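PDB 3I09: periplasmic branched-chain amino acid-binding protein from Burkholderia mallei, which probably binds branched-chain amino acids or similar small ligands in the periplasm and delivers them to an ABC transporter; acetoacetic acid occupies its pocket here. Local coordinates for residues K62-M67 and N88-E93; D73-G78 and K96-I101; Q197-A202 and K222-A227. All blocks are in the same frame, centred on the assembly; numbering follows the deposited sequence.

Contact 1. Residues K62-M67 and N88-E93; sequences KAREWM and NQVAAE
Two neighbouring helices of an alpha/beta lobe, 56-69 and 81-94, meet where Val90 reaches toward Arg64 and Met67. Over the segments 62-67 and 88-93 their axes come within 9.6 Å and run in the same sense, 25° from parallel. Both Val90 methyls meet Arg64, and CG1 also meets Met67. CG1, anti to the backbone N (chi1 177°), lies 3.7 Å from Met67 SE and 3.9 Å from Arg64 CA; Ala63 CB is farther from it, at 4.4 Å. CG2 lies by the Arg64 guanidinium, 4.2 Å from NE. The side chains of Arg64, which is exposed, and of Val90, which is buried, cross at about a right angle. Met67, a selenomethionine, runs extended beyond CG and lays its CE methyl 4.0 Å from Ala91 CA. Neither a hydrogen bond nor a salt bridge joins the two segments: the contact is apolar, small in area and made mostly by one valine. Ala63 and Met67 also touch Leu75 of strand 72-77, which places the contact above the sheet. Successive helices lying nearly parallel on one face of a mostly parallel sheet fit the Rossmann-like lobe of a type I periplasmic binding protein.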
loop_
_atom_site.group_PDB
_atom_site.type_symbol
_atom_site.label_atom_id
_atom_site.label_comp_id
_atom_site.label_asym_id
_atom_site.label_seq_id
_atom_site.Cartn_x
_atom_site.Cartn_y
_atom_site.Cartn_z
ATOM N N LYS A 62 -18.420 -9.245 4.831
ATOM C CA LYS A 62 -19.012 -8.234 3.938
ATOM C C LYS A 62 -18.786 -8.590 2.477
ATOM O O LYS A 62 -19.719 -8.515 1.649
ATOM C CB LYS A 62 -18.456 -6.833 4.220
ATOM C CG LYS A 62 -19.002 -6.195 5.477
ATOM C CD LYS A 62 -20.159 -5.212 5.184
ATOM C CE LYS A 62 -21.367 -5.886 4.551
ATOM N NZ LYS A 62 -22.620 -5.043 4.624
ATOM N N ALA A 63 -17.550 -8.971 2.135
ATOM C CA ALA A 63 -17.246 -9.358 0.766
ATOM C C ALA A 63 -18.149 -10.491 0.275
ATOM O O ALA A 63 -18.679 -10.426 -0.854
ATOM C CB ALA A 63 -15.790 -9.755 0.601
ATOM N N ARG A 64 -18.290 -11.520 1.122
ATOM C CA ARG A 64 -19.074 -12.703 0.800
ATOM C C ARG A 64 -20.543 -12.321 0.537
ATOM O O ARG A 64 -21.131 -12.711 -0.494
ATOM C CB ARG A 64 -18.945 -13.726 1.948
ATOM C CG ARG A 64 -19.020 -15.200 1.550
ATOM C CD ARG A 64 -18.931 -16.092 2.827
ATOM N NE ARG A 64 -17.605 -16.055 3.462
ATOM C CZ ARG A 64 -17.363 -15.644 4.708
ATOM N NH1 ARG A 64 -18.346 -15.249 5.510
ATOM N NH2 ARG A 64 -16.131 -15.662 5.172
ATOM N N GLU A 65 -21.120 -11.541 1.456
ATOM C CA GLU A 65 -22.475 -11.051 1.314
ATOM C C GLU A 65 -22.674 -10.248 0.026
ATOM O O GLU A 65 -23.652 -10.458 -0.691
ATOM C CB GLU A 65 -22.881 -10.210 2.522
ATOM C CG GLU A 65 -24.304 -9.655 2.515
ATOM C CD GLU A 65 -24.385 -8.314 3.247
ATOM O OE1 GLU A 65 -23.720 -8.167 4.307
ATOM O OE2 GLU A 65 -25.077 -7.389 2.732
ATOM N N TRP A 66 -21.796 -9.302 -0.263
ATOM C CA TRP A 66 -21.925 -8.538 -1.501
ATOM C C TRP A 66 -21.831 -9.435 -2.756
ATOM O O TRP A 66 -22.543 -9.247 -3.754
ATOM C CB TRP A 66 -20.851 -7.443 -1.583
ATOM C CG TRP A 66 -21.001 -6.263 -0.656
ATOM C CD1 TRP A 66 -22.106 -5.882 0.055
ATOM C CD2 TRP A 66 -19.985 -5.310 -0.369
ATOM N NE1 TRP A 66 -21.830 -4.725 0.764
ATOM C CE2 TRP A 66 -20.531 -4.357 0.510
ATOM C CE3 TRP A 66 -18.660 -5.161 -0.787
ATOM C CZ2 TRP A 66 -19.788 -3.262 0.981
ATOM C CZ3 TRP A 66 -17.921 -4.082 -0.312
ATOM C CH2 TRP A 66 -18.506 -3.132 0.555
HETATM N N MSE A 67 -20.935 -10.394 -2.725
HETATM C CA MSE A 67 -20.761 -11.279 -3.879
HETATM C C MSE A 67 -21.975 -12.190 -4.076
HETATM O O MSE A 67 -22.395 -12.412 -5.198
HETATM C CB MSE A 67 -19.507 -12.117 -3.681
HETATM C CG MSE A 67 -18.265 -11.296 -3.821
HETATM SE SE MSE A 67 -16.646 -12.294 -3.466
HETATM C CE MSE A 67 -15.413 -10.797 -3.447
ATOM N N ASN A 88 -9.192 -11.956 -0.078
ATOM C CA ASN A 88 -8.563 -12.687 -1.199
ATOM C C ASN A 88 -9.089 -14.109 -1.321
ATOM O O ASN A 88 -9.342 -14.580 -2.436
ATOM C CB ASN A 88 -7.063 -12.714 -0.958
ATOM C CG ASN A 88 -6.270 -13.149 -2.165
ATOM O OD1 ASN A 88 -6.404 -12.591 -3.250
ATOM N ND2 ASN A 88 -5.388 -14.145 -1.955
ATOM N N GLN A 89 -9.184 -14.797 -0.188
ATOM C CA GLN A 89 -9.704 -16.152 -0.179
ATOM C C GLN A 89 -11.155 -16.222 -0.669
ATOM O O GLN A 89 -11.485 -17.076 -1.489
ATOM C CB GLN A 89 -9.603 -16.760 1.201
ATOM C CG GLN A 89 -10.106 -18.173 1.198
ATOM C CD GLN A 89 -9.594 -18.979 2.346
ATOM O OE1 GLN A 89 -8.456 -19.472 2.318
ATOM N NE2 GLN A 89 -10.433 -19.156 3.359
ATOM N N VAL A 90 -11.996 -15.294 -0.200
ATOM C CA VAL A 90 -13.381 -15.230 -0.642
ATOM C C VAL A 90 -13.475 -14.933 -2.135
ATOM O O VAL A 90 -14.182 -15.618 -2.863
ATOM C CB VAL A 90 -14.173 -14.170 0.135
ATOM C CG1 VAL A 90 -15.582 -14.083 -0.408
ATOM C CG2 VAL A 90 -14.161 -14.502 1.655
ATOM N N ALA A 91 -12.719 -13.954 -2.609
ATOM C CA ALA A 91 -12.705 -13.645 -4.046
ATOM C C ALA A 91 -12.247 -14.826 -4.897
ATOM O O ALA A 91 -12.834 -15.099 -5.935
ATOM C CB ALA A 91 -11.806 -12.411 -4.343
ATOM N N ALA A 92 -11.234 -15.550 -4.454
ATOM C CA ALA A 92 -10.730 -16.683 -5.248
ATOM C C ALA A 92 -11.772 -17.796 -5.318
ATOM O O ALA A 92 -12.028 -18.375 -6.385
ATOM C CB ALA A 92 -9.416 -17.208 -4.671
ATOM N N GLU A 93 -12.396 -18.079 -4.182
ATOM C CA GLU A 93 -13.430 -19.125 -4.107
ATOM C C GLU A 93 -14.642 -18.803 -5.003
ATOM O O GLU A 93 -15.199 -19.670 -5.641
ATOM C CB GLU A 93 -13.935 -19.246 -2.666
ATOM C CG GLU A 93 -12.993 -19.959 -1.730
ATOM C CD GLU A 93 -13.321 -19.752 -0.226
ATOM O OE1 GLU A 93 -14.352 -19.111 0.126
ATOM O OE2 GLU A 93 -12.501 -20.230 0.599
#

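Contact 2. Residues D73-G78 and K96-I101; sequences DLLVGG and KVYINI
Strands 72-77 and 97-100 pair in parallel, the axes of 73-77 and 97-100 approaching to 4.5 Å and crossing at -20°, through four backbone bonds: Leu75 N to Val97 O, Ile99 N to Leu75 O, Gly77 N to Ile99 O and Ile101 N to Gly77 O. A water extends the pairing at the start, donating to Asp73 O and accepting from Val97 N. On one face Leu74 CD1 leans across to Ile99 CG1 at 3.7 Å, and Val76 CG1 approaches Ile101 CD1. On the other, covered by helices 56-69 and 81-94, Leu75 and Tyr98 lie side by side and point the same way. Tyr98 CG stands anti to the backbone N (chi1 174°). Leu75 O meets the ring edge, 3.4 Å from Tyr98 CD1, and Gly77 CA lies obliquely by CE1 and 3.6 Å from Asn100 ND2. Asn100 ND2 donates to Tyr98 OH at 3.0 Å, while that hydroxyl also bonds Ala84 O, tying the buried phenol to helix 81-94. ND2 also donates to a water within hydrogen-bonding distance of Gly78 O. With helix 81-94 between them the strands form a right-handed beta-alpha-beta crossover, its carboxyl ends leading into ligand-pocket loops, as in type I periplasmic binding proteins.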
loop_
_atom_site.group_PDB
_atom_site.type_symbol
_atom_site.label_atom_id
_atom_site.label_comp_id
_atom_site.label_asym_id
_atom_site.label_seq_id
_atom_site.Cartn_x
_atom_site.Cartn_y
_atom_site.Cartn_z
ATOM N N ASP A 73 -19.435 -6.867 -8.680
ATOM C CA ASP A 73 -18.591 -7.118 -9.853
ATOM C C ASP A 73 -17.080 -6.906 -9.593
ATOM O O ASP A 73 -16.226 -7.662 -10.104
ATOM C CB ASP A 73 -19.069 -6.229 -10.963
ATOM C CG ASP A 73 -20.413 -6.646 -11.468
ATOM O OD1 ASP A 73 -20.495 -7.807 -11.972
ATOM O OD2 ASP A 73 -21.381 -5.860 -11.277
ATOM N N LEU A 74 -16.755 -5.878 -8.817
ATOM C CA LEU A 74 -15.367 -5.618 -8.375
ATOM C C LEU A 74 -15.337 -5.411 -6.863
ATOM O O LEU A 74 -16.124 -4.617 -6.325
ATOM C CB LEU A 74 -14.805 -4.348 -9.026
ATOM C CG LEU A 74 -13.467 -3.807 -8.484
ATOM C CD1 LEU A 74 -12.308 -4.793 -8.755
ATOM C CD2 LEU A 74 -13.132 -2.396 -9.045
ATOM N N LEU A 75 -14.394 -6.090 -6.213
ATOM C CA LEU A 75 -14.014 -5.818 -4.828
ATOM C C LEU A 75 -12.685 -5.087 -4.810
ATOM O O LEU A 75 -11.649 -5.584 -5.320
ATOM C CB LEU A 75 -13.946 -7.096 -4.005
ATOM C CG LEU A 75 -13.557 -6.940 -2.541
ATOM C CD1 LEU A 75 -14.612 -6.089 -1.795
ATOM C CD2 LEU A 75 -13.320 -8.337 -1.858
ATOM N N VAL A 76 -12.713 -3.882 -4.255
ATOM C CA VAL A 76 -11.514 -3.087 -4.041
ATOM C C VAL A 76 -11.127 -3.242 -2.588
ATOM O O VAL A 76 -11.887 -2.858 -1.701
ATOM C CB VAL A 76 -11.688 -1.597 -4.353
ATOM C CG1 VAL A 76 -10.335 -0.833 -4.119
ATOM C CG2 VAL A 76 -12.173 -1.423 -5.828
ATOM N N GLY A 77 -9.929 -3.772 -2.368
ATOM C CA GLY A 77 -9.396 -4.023 -1.035
ATOM C C GLY A 77 -8.593 -2.823 -0.575
ATOM O O GLY A 77 -7.678 -2.353 -1.257
ATOM N N GLY A 78 -8.896 -2.341 0.627
ATOM C CA GLY A 78 -8.154 -1.232 1.206
ATOM C C GLY A 78 -7.034 -1.696 2.119
ATOM O O GLY A 78 -6.278 -2.616 1.798
ATOM N N LYS A 96 -14.303 -13.913 -8.314
ATOM C CA LYS A 96 -14.666 -12.518 -8.495
ATOM C C LYS A 96 -13.420 -11.671 -8.531
ATOM O O LYS A 96 -12.476 -11.922 -7.799
ATOM C CB LYS A 96 -15.534 -12.006 -7.359
ATOM C CG LYS A 96 -16.846 -12.735 -7.186
ATOM C CD LYS A 96 -17.771 -12.540 -8.367
ATOM C CE LYS A 96 -19.077 -13.293 -8.105
ATOM N NZ LYS A 96 -19.896 -13.473 -9.325
ATOM N N VAL A 97 -13.431 -10.645 -9.379
ATOM C CA VAL A 97 -12.283 -9.766 -9.513
ATOM C C VAL A 97 -12.011 -8.941 -8.243
ATOM O O VAL A 97 -12.901 -8.257 -7.706
ATOM C CB VAL A 97 -12.438 -8.803 -10.739
ATOM C CG1 VAL A 97 -11.206 -7.836 -10.857
ATOM C CG2 VAL A 97 -12.663 -9.633 -12.040
ATOM N N TYR A 98 -10.778 -9.032 -7.767
ATOM C CA TYR A 98 -10.359 -8.440 -6.526
ATOM C C TYR A 98 -9.077 -7.623 -6.772
ATOM O O TYR A 98 -8.017 -8.188 -7.123
ATOM C CB TYR A 98 -10.114 -9.538 -5.493
ATOM C CG TYR A 98 -9.518 -9.077 -4.157
ATOM C CD1 TYR A 98 -10.034 -7.990 -3.451
ATOM C CD2 TYR A 98 -8.464 -9.778 -3.588
ATOM C CE1 TYR A 98 -9.501 -7.614 -2.223
ATOM C CE2 TYR A 98 -7.918 -9.417 -2.377
ATOM C CZ TYR A 98 -8.429 -8.339 -1.697
ATOM O OH TYR A 98 -7.852 -7.995 -0.510
ATOM N N ILE A 99 -9.170 -6.312 -6.558
ATOM C CA ILE A 99 -8.013 -5.466 -6.686
ATOM C C ILE A 99 -7.700 -4.877 -5.329
ATOM O O ILE A 99 -8.524 -4.178 -4.720
ATOM C CB ILE A 99 -8.231 -4.361 -7.710
ATOM C CG1 ILE A 99 -8.592 -4.985 -9.046
ATOM C CG2 ILE A 99 -6.946 -3.526 -7.831
ATOM C CD1 ILE A 99 -8.886 -3.947 -10.144
ATOM N N ASN A 100 -6.531 -5.216 -4.808
ATOM C CA ASN A 100 -6.089 -4.677 -3.531
ATOM C C ASN A 100 -5.099 -3.525 -3.686
ATOM O O ASN A 100 -4.091 -3.647 -4.397
ATOM C CB ASN A 100 -5.483 -5.732 -2.640
ATOM C CG ASN A 100 -5.275 -5.190 -1.227
ATOM O OD1 ASN A 100 -4.375 -4.392 -1.008
ATOM N ND2 ASN A 100 -6.171 -5.555 -0.293
ATOM N N ILE A 101 -5.432 -2.391 -3.054
ATOM C CA ILE A 101 -4.562 -1.218 -3.068
ATOM C C ILE A 101 -3.866 -0.987 -1.717
ATOM O O ILE A 101 -2.632 -0.836 -1.642
ATOM C CB ILE A 101 -5.359 0.075 -3.415
ATOM C CG1 ILE A 101 -5.703 0.134 -4.916
ATOM C CG2 ILE A 101 -4.554 1.319 -3.051
ATOM C CD1 ILE A 101 -6.545 -0.924 -5.391
HETATM O O HOH W 1 -15.943 -10.149 -10.761
HETATM O O HOH W 2 -7.350 -5.142 2.482
#

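Contact 3. Residues Q197-A202 and K222-A227; sequences QILGLA and KTMKLA
Backbone hydrogen bonds join Gln197, Leu199 and Leu201 to Lys225 and Ala227, pairing strands 198-202 and 225-228 in parallel at a crossing of -26°. Lys225 gives its N-H to Gln197 O and takes one from Leu199 N on its O; Ala227 does likewise with Leu199 O and Leu201 N. The bond from Ala227 N to Leu199 O is nearly straight at hydrogen (177°), although the donor is tilted from the carbonyl plane. CA-H...O contacts supplement these, among them Ile198 CA to Lys225 O at 3.4 Å. Leu201 CB lies against a main-chain carbonyl, 3.5 Å from Ala227 O.

Apolar contacts occupy both faces. On one, Ile198 splits its branches: CG2 rests 3.6 Å from Ala227 CB, while CD1 meets Lys225 CB at 3.8 Å. Trp143 of strand 142-148 touches Ile198 and Ala227 here. On the opposite face Leu199 and Leu226 lie side by side, pointing the same way, their CD2 methyls 3.7 Å apart. Met224, a selenomethionine, bends at chi3 (90°) and brings CE to within 3.9 Å of Leu199 CB. Helix 185-193 packs on Leu199 and helix 205-217 on Leu226.

Polar side-chain ends stay at the margin: Gln197 OE1 accepts from Lys141 N, and the Lys225 chain extends outward. No side-chain hydrogen bond or salt bridge crosses this edge pair, so its cohesion rests on main-chain bonds and aliphatic packing.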
loop_
_atom_site.group_PDB
_atom_site.type_symbol
_atom_site.label_atom_id
_atom_site.label_comp_id
_atom_site.label_asym_id
_atom_site.label_seq_id
_atom_site.Cartn_x
_atom_site.Cartn_y
_atom_site.Cartn_z
ATOM N N GLN A 197 22.472 -0.594 14.633
ATOM C CA GLN A 197 22.586 0.725 13.995
ATOM C C GLN A 197 21.223 1.252 13.527
ATOM O O GLN A 197 20.928 2.441 13.631
ATOM C CB GLN A 197 23.511 0.657 12.766
ATOM C CG GLN A 197 24.973 0.458 13.083
ATOM C CD GLN A 197 25.808 0.059 11.876
ATOM O OE1 GLN A 197 25.430 -0.832 11.131
ATOM N NE2 GLN A 197 26.970 0.723 11.684
ATOM N N ILE A 198 20.388 0.342 13.025
ATOM C CA ILE A 198 19.113 0.681 12.406
ATOM C C ILE A 198 17.965 0.024 13.186
ATOM O O ILE A 198 18.005 -1.187 13.460
ATOM C CB ILE A 198 19.074 0.170 10.942
ATOM C CG1 ILE A 198 20.298 0.654 10.140
ATOM C CG2 ILE A 198 17.729 0.530 10.259
ATOM C CD1 ILE A 198 20.464 2.210 10.069
ATOM N N LEU A 199 16.947 0.827 13.514
ATOM C CA LEU A 199 15.648 0.343 13.981
ATOM C C LEU A 199 14.682 0.323 12.819
ATOM O O LEU A 199 14.288 1.382 12.300
ATOM C CB LEU A 199 15.100 1.240 15.101
ATOM C CG LEU A 199 13.736 0.884 15.741
ATOM C CD1 LEU A 199 13.797 -0.480 16.371
ATOM C CD2 LEU A 199 13.330 1.898 16.797
ATOM N N GLY A 200 14.328 -0.871 12.372
ATOM C CA GLY A 200 13.454 -1.052 11.209
ATOM C C GLY A 200 12.031 -1.070 11.735
ATOM O O GLY A 200 11.673 -1.892 12.579
ATOM N N LEU A 201 11.240 -0.122 11.274
ATOM C CA LEU A 201 9.840 -0.004 11.650
ATOM C C LEU A 201 8.963 -0.797 10.702
ATOM O O LEU A 201 8.577 -0.303 9.628
ATOM C CB LEU A 201 9.435 1.462 11.605
ATOM C CG LEU A 201 10.230 2.334 12.568
ATOM C CD1 LEU A 201 9.874 3.817 12.363
ATOM C CD2 LEU A 201 10.006 1.901 14.017
ATOM N N ALA A 202 8.722 -2.065 11.045
ATOM C CA ALA A 202 7.897 -2.955 10.225
ATOM C C ALA A 202 6.454 -2.803 10.685
ATOM O O ALA A 202 5.832 -3.725 11.241
ATOM C CB ALA A 202 8.395 -4.440 10.355
ATOM N N LYS A 222 19.036 9.178 19.316
ATOM C CA LYS A 222 20.416 9.576 19.629
ATOM C C LYS A 222 21.409 8.471 19.272
ATOM O O LYS A 222 22.559 8.763 18.948
ATOM C CB LYS A 222 20.559 9.872 21.115
ATOM C CG LYS A 222 19.796 11.100 21.591
ATOM C CD LYS A 222 19.718 11.074 23.109
ATOM C CE LYS A 222 19.068 12.311 23.702
ATOM N NZ LYS A 222 18.541 12.005 25.088
ATOM N N THR A 223 20.981 7.215 19.363
ATOM C CA THR A 223 21.900 6.098 19.193
ATOM C C THR A 223 21.556 5.145 18.044
ATOM O O THR A 223 22.393 4.326 17.669
ATOM C CB THR A 223 22.037 5.286 20.491
ATOM O OG1 THR A 223 20.796 4.629 20.802
ATOM C CG2 THR A 223 22.439 6.173 21.633
HETATM N N MSE A 224 20.358 5.267 17.475
HETATM C CA MSE A 224 19.926 4.414 16.356
HETATM C C MSE A 224 19.297 5.322 15.271
HETATM O O MSE A 224 18.693 6.349 15.588
HETATM C CB MSE A 224 18.866 3.365 16.801
HETATM C CG MSE A 224 19.170 2.485 18.034
HETATM SE SE MSE A 224 17.633 1.418 18.392
HETATM C CE MSE A 224 18.044 -0.164 17.286
ATOM N N LYS A 225 19.473 4.962 14.009
ATOM C CA LYS A 225 18.720 5.562 12.935
ATOM C C LYS A 225 17.403 4.774 12.702
ATOM O O LYS A 225 17.406 3.546 12.725
ATOM C CB LYS A 225 19.541 5.594 11.649
ATOM C CG LYS A 225 20.580 6.714 11.584
ATOM C CD LYS A 225 20.937 7.058 10.128
ATOM C CE LYS A 225 21.899 8.267 9.993
ATOM N NZ LYS A 225 22.037 8.687 8.534
ATOM N N LEU A 226 16.301 5.481 12.484
ATOM C CA LEU A 226 15.031 4.816 12.181
ATOM C C LEU A 226 14.946 4.549 10.689
ATOM O O LEU A 226 15.320 5.397 9.909
ATOM C CB LEU A 226 13.842 5.675 12.603
ATOM C CG LEU A 226 13.831 6.192 14.039
ATOM C CD1 LEU A 226 12.588 7.074 14.299
ATOM C CD2 LEU A 226 13.906 5.057 15.027
ATOM N N ALA A 227 14.510 3.351 10.312
ATOM C CA ALA A 227 14.166 3.059 8.934
ATOM C C ALA A 227 12.647 2.885 8.921
ATOM O O ALA A 227 12.107 1.896 9.417
ATOM C CB ALA A 227 14.878 1.826 8.437
#

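How the contacts relate
Contacts 1 and 2 belong to one lobe, their centres 10 Å apart. The helix pair of contact 1 lies against the Leu75-Tyr98 face of contact 2: Met67 CE is 3.6 Å from Leu75 CD2, and Ala91 CB is 3.5 Å from Tyr98 CB. Their segments alternate along the chain, since helix 81-94 links the two strands of contact 2. Contact 3 is a second parallel strand pair across the chain's centre, 35 Å from contact 2 between centres. Acetoacetic acid sits between the lobes, about 12 Å from the Leu201 side chain between nearest atoms. Thr79-Ser81 and Gly102-Gly104, directly after the segments 73-78 and 96-101, and Ala204, shortly after strand 198-202, line its pocket.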